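Local coordinates for mannose-specific lectin 3 chain 1 (Crocus vernus, PDB 3MEZ), which binds mannose as a lectin and assembles with a second, related chain into a heterotetramer built from two heterodimers, at the interface of chains A and B. Sequence-based numbering; all coordinates share one arbitrary frame. Chains: chain A, Mannose-specific lectin 3 chain 1; chain B, Mannose-specific lectin 3 chain 2.

Contact 1: the interface of chains A and B. Residues chain A 6, 86-88, 90, 100, 103; chain B 92, 94, 96, 104.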
# COMPACT_ATOMS: atom_id res chain seq x y z
N LEU A 6 15.35 -20.21 0.34
CA LEU A 6 14.60 -21.26 0.97
C LEU A 6 15.44 -22.40 1.59
O LEU A 6 16.53 -22.68 1.16
CB LEU A 6 13.61 -21.84 -0.00
CG LEU A 6 12.65 -20.93 -0.73
CD1 LEU A 6 11.84 -21.69 -1.71
CD2 LEU A 6 11.81 -20.27 0.27
N ASN A 86 10.11 -26.30 6.73
CA ASN A 86 10.62 -25.45 5.68
C ASN A 86 10.54 -24.00 6.09
O ASN A 86 9.52 -23.54 6.52
CB ASN A 86 9.85 -25.65 4.40
CG ASN A 86 10.15 -26.94 3.71
OD1 ASN A 86 11.12 -27.59 3.95
ND2 ASN A 86 9.30 -27.29 2.82
N TYR A 87 11.64 -23.30 5.90
CA TYR A 87 11.81 -21.91 6.29
C TYR A 87 12.18 -21.03 5.08
O TYR A 87 12.57 -21.53 4.07
CB TYR A 87 12.83 -21.82 7.40
CG TYR A 87 12.35 -22.35 8.74
CD1 TYR A 87 12.32 -23.68 9.00
CD2 TYR A 87 11.92 -21.51 9.71
CE1 TYR A 87 11.88 -24.16 10.18
CE2 TYR A 87 11.48 -21.98 10.88
CZ TYR A 87 11.45 -23.32 11.13
OH TYR A 87 10.99 -23.77 12.32
N ALA A 88 12.01 -19.73 5.20
CA ALA A 88 12.40 -18.79 4.16
C ALA A 88 13.15 -17.59 4.71
O ALA A 88 12.72 -17.03 5.66
CB ALA A 88 11.23 -18.35 3.42
N THR A 90 14.18 -13.82 3.69
CA THR A 90 13.82 -12.76 2.79
C THR A 90 14.65 -11.52 3.09
O THR A 90 14.66 -11.07 4.19
CB THR A 90 12.33 -12.35 2.91
OG1 THR A 90 11.48 -13.49 2.77
CG2 THR A 90 11.93 -11.30 1.86
N TYR A 100 11.58 -16.51 8.25
CA TYR A 100 10.22 -16.86 8.55
C TYR A 100 9.94 -18.35 8.42
O TYR A 100 10.39 -18.97 7.52
CB TYR A 100 9.27 -16.12 7.61
CG TYR A 100 9.43 -14.63 7.51
CD1 TYR A 100 10.35 -14.06 6.64
CD2 TYR A 100 8.65 -13.78 8.25
CE1 TYR A 100 10.47 -12.71 6.54
CE2 TYR A 100 8.76 -12.44 8.14
CZ TYR A 100 9.66 -11.90 7.30
OH TYR A 100 9.75 -10.57 7.24
N ALA A 103 6.51 -23.33 7.10
CA ALA A 103 5.42 -23.12 6.20
C ALA A 103 4.09 -23.42 6.88
O ALA A 103 3.98 -24.33 7.64
CB ALA A 103 5.60 -23.94 4.96
N VAL B 92 5.01 -14.05 5.90
CA VAL B 92 5.30 -13.71 4.57
C VAL B 92 4.65 -14.70 3.60
O VAL B 92 4.62 -15.84 3.85
CB VAL B 92 6.82 -13.57 4.44
CG1 VAL B 92 7.45 -14.80 3.93
CG2 VAL B 92 7.17 -12.40 3.78
N ILE B 94 5.06 -15.85 -0.14
CA ILE B 94 5.99 -15.83 -1.23
C ILE B 94 5.46 -16.54 -2.48
O ILE B 94 5.05 -17.65 -2.42
CB ILE B 94 7.32 -16.49 -0.84
CG1 ILE B 94 7.90 -15.88 0.43
CG2 ILE B 94 8.31 -16.39 -1.92
CD1 ILE B 94 9.02 -16.55 0.94
N GLN B 96 6.69 -18.40 -5.16
CA GLN B 96 7.92 -19.10 -5.46
C GLN B 96 8.18 -19.50 -6.92
O GLN B 96 7.29 -19.70 -7.66
CB GLN B 96 8.09 -20.33 -4.56
CG GLN B 96 7.79 -20.13 -3.14
CD GLN B 96 8.00 -21.35 -2.30
OE1 GLN B 96 8.00 -22.45 -2.79
NE2 GLN B 96 8.16 -21.15 -1.03
N TYR B 104 4.84 -18.40 5.06
CA TYR B 104 5.79 -18.76 6.06
C TYR B 104 5.75 -17.80 7.26
O TYR B 104 5.78 -16.60 7.11
CB TYR B 104 7.23 -18.73 5.53
CG TYR B 104 7.59 -19.65 4.39
CD1 TYR B 104 7.45 -19.27 3.10
CD2 TYR B 104 8.14 -20.88 4.63
CE1 TYR B 104 7.81 -20.09 2.08
CE2 TYR B 104 8.50 -21.69 3.64
CZ TYR B 104 8.34 -21.32 2.36
OH TYR B 104 8.72 -22.16 1.40
O HOH W 1 11.30 -23.32 2.27

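Contact 2: the interface of chains A and B. Residues chain A 99-102; chain B 90-92, 104-107.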
# COMPACT_ATOMS: atom_id res chain seq x y z
N ILE A 99 14.13 -14.28 8.78
CA ILE A 99 13.79 -15.66 8.54
C ILE A 99 12.41 -15.94 9.09
O ILE A 99 12.15 -15.66 10.21
CB ILE A 99 14.77 -16.57 9.23
CG1 ILE A 99 16.17 -16.28 8.74
CG2 ILE A 99 14.37 -17.99 9.10
CD1 ILE A 99 16.39 -16.66 7.49
N TYR A 100 11.58 -16.51 8.25
CA TYR A 100 10.22 -16.86 8.55
C TYR A 100 9.94 -18.35 8.42
O TYR A 100 10.39 -18.97 7.52
CB TYR A 100 9.27 -16.12 7.61
CG TYR A 100 9.43 -14.63 7.51
CD1 TYR A 100 10.35 -14.06 6.64
CD2 TYR A 100 8.65 -13.78 8.25
CE1 TYR A 100 10.47 -12.71 6.54
CE2 TYR A 100 8.76 -12.44 8.14
CZ TYR A 100 9.66 -11.90 7.30
OH TYR A 100 9.75 -10.57 7.24
N GLY A 101 9.21 -18.91 9.36
CA GLY A 101 8.73 -20.28 9.23
C GLY A 101 8.20 -20.94 10.48
O GLY A 101 8.21 -20.37 11.53
N PRO A 102 7.76 -22.17 10.35
CA PRO A 102 7.80 -22.90 9.09
C PRO A 102 6.60 -22.65 8.21
O PRO A 102 5.77 -21.87 8.57
CB PRO A 102 7.82 -24.34 9.55
CG PRO A 102 7.14 -24.35 10.78
CD PRO A 102 7.25 -23.01 11.43
N ASP B 90 4.82 -11.89 12.57
CA ASP B 90 4.93 -11.41 11.20
C ASP B 90 5.16 -12.56 10.22
O ASP B 90 5.97 -13.39 10.44
CB ASP B 90 6.03 -10.38 11.10
CG ASP B 90 5.81 -9.19 12.00
OD1 ASP B 90 4.70 -8.84 12.27
OD2 ASP B 90 6.77 -8.62 12.41
N TYR B 91 4.39 -12.58 9.16
CA TYR B 91 4.36 -13.65 8.19
C TYR B 91 4.66 -13.14 6.77
O TYR B 91 4.63 -11.97 6.51
CB TYR B 91 3.05 -14.40 8.22
CG TYR B 91 2.79 -15.22 9.46
CD1 TYR B 91 2.50 -14.63 10.65
CD2 TYR B 91 2.85 -16.60 9.41
CE1 TYR B 91 2.25 -15.38 11.76
CE2 TYR B 91 2.62 -17.32 10.48
CZ TYR B 91 2.34 -16.73 11.66
OH TYR B 91 2.10 -17.46 12.74
N VAL B 92 5.01 -14.05 5.90
CA VAL B 92 5.30 -13.71 4.57
C VAL B 92 4.65 -14.70 3.60
O VAL B 92 4.62 -15.84 3.85
CB VAL B 92 6.82 -13.57 4.44
CG1 VAL B 92 7.45 -14.80 3.93
CG2 VAL B 92 7.17 -12.40 3.78
N TYR B 104 4.84 -18.40 5.06
CA TYR B 104 5.79 -18.76 6.06
C TYR B 104 5.75 -17.80 7.26
O TYR B 104 5.78 -16.60 7.11
CB TYR B 104 7.23 -18.73 5.53
CG TYR B 104 7.59 -19.65 4.39
CD1 TYR B 104 7.45 -19.27 3.10
CD2 TYR B 104 8.14 -20.88 4.63
CE1 TYR B 104 7.81 -20.09 2.08
CE2 TYR B 104 8.50 -21.69 3.64
CZ TYR B 104 8.34 -21.32 2.36
OH TYR B 104 8.72 -22.16 1.40
N GLY B 105 5.73 -18.36 8.45
CA GLY B 105 5.94 -17.60 9.66
C GLY B 105 5.68 -18.36 10.94
O GLY B 105 5.34 -19.49 10.90
N PRO B 106 5.85 -17.71 12.06
CA PRO B 106 6.22 -16.30 12.16
C PRO B 106 7.70 -16.04 12.00
O PRO B 106 8.44 -16.96 11.78
CB PRO B 106 5.82 -15.97 13.59
CG PRO B 106 5.96 -17.19 14.28
CD PRO B 106 5.63 -18.28 13.39
N ALA B 107 8.12 -14.80 12.13
CA ALA B 107 9.51 -14.51 11.98
C ALA B 107 10.26 -15.15 13.11
O ALA B 107 9.86 -15.06 14.25
CB ALA B 107 9.74 -13.05 11.97

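Contact 1: the interface of chains A and B
Strand 101-104 of chain B delivers B:Tyr104 into a bay of chain A formed by strand 88-91, the loop before it and the ends of strands 4-6 and 103-106; strands 97-100 of A and 92-95 of B meet beside it. B:Tyr104 hides more surface than any other residue here. Over one face, close to the ring centre, sits the methyl of A:Ala88, 3.8 Å above the plane in a CH-pi contact. From the opposite side comes A:Ala103, whose CB is 3.9 Å from B:Tyr104 CE2. The backbone carbonyl of A:Asn86 points at the ring edge in plane, its O 3.5 Å from B:Tyr104 CD2. With CG anti to the carbonyl carbon (chi1 -61°), the ring reaches this bay and ends with its hydroxyl under A:Leu6. There the CD2 methyl stands above the hydroxyl on the same side of the ring as A:Ala88.

The hydroxyl has polar partners in B:Gln96 and a water. B:Gln96 of the same chain donates through NE2 to B:Tyr104 OH at 2.7 Å; the hydroxyl oxygen lies in the glutamine amide plane, and NE2 lies at the edge of the tyrosine ring, in plane, though the bond is bent (136° at H). The water links the same oxygen to A:Tyr87 O across the interface. The flat amide of B:Gln96, on an extended chain, is covered by A:Leu6, whose CD1 lies 3.9 Å from CD. Tip to tip with A:Ala88 is B:Ile94, through CD1 at 3.8 Å from CB.

Further along, B:Val92 crosses A:Tyr100 at about a right angle, its CB over the ring centre. A:Tyr100 CB also packs against B:Tyr104 CB, 3.9 Å away. In the beta-prism fold of these bulb lectins the C-terminal strands are exchanged between partners, and A:Ala103, bridging antiparallel to B:Tyr104, lies where chain A's last strand leaves its own domain for chain B.

Contact 2: the interface of chains A and B
The ring of A:Tyr100 is gripped from two sides, with B:Ala107 against the face opposite the one that B:Val92 covers. The alanine sits off centre, towards the CD2 and CE2 flank, its CA 3.9 Å from CD2 and its methyl carbon beside the same ring atoms. With chi2 at 85° the ring plane is turned about perpendicular to the plane of CA, CB and CG, which lets it slot flat between the valine and the alanine. At its edge, in plane, the backbone carbonyl of B:Asp90 faces the flank, with O 3.5 Å from CD2, an approach that the slightly positive C-H edge of the ring may favour.

Behind this, B:Tyr91 supports the chain B turn from within its own subunit: its ring lies beneath B:Pro106, whose CA is 3.9 Å above the plane near its centre. B:Pro106 and A:Pro102 each follow a cis peptide bond, and the glycine before each is almost fully extended (A:Gly101 phi 165°). The two Gly-cis-Pro turns thus run past each other with little side-chain bulk between them, A:Gly101 CA coming to 3.9 Å from B:Gly105 CA.

At the polar rim, A:Gly101 N donates to B:Pro106 O at 3.2 Å. The bond is nearly straight at the hydrogen (171°), but the donor sits above the carbonyl plane and not on a lone pair. Nearby, A:Gly101 O and B:Gly105 O are 3.1 Å apart; both can only accept, so this is an unfavourable approach, from which little should be read. A:Ile99 O adds a contact with B:Ala107 CA at 3.4 Å.

Through the antiparallel bridge of A:Tyr100 with B:Ala107, chain B's last strand, 107-110, is laid against strand 97-100 of chain A. This crossover probably does much to hold the heterodimer together.

The C-alpha centres of contact 1 and contact 2 are about 6 Å apart, and the two share A:Tyr100, B:Val92 and B:Tyr104, so they form one continuous interface. The two chains also swap roles, as an approximate twofold axis would have it: in contact 1 a tyrosine of B enters a bay of A, and in contact 2 the equivalent tyrosine of A enters a bay of B. Such approximate twofold matching fits two related domains exchanging C-terminal strands. Together the contacts cover both strand crossings of the A/B heterodimer, two of which make up the heterotetramer.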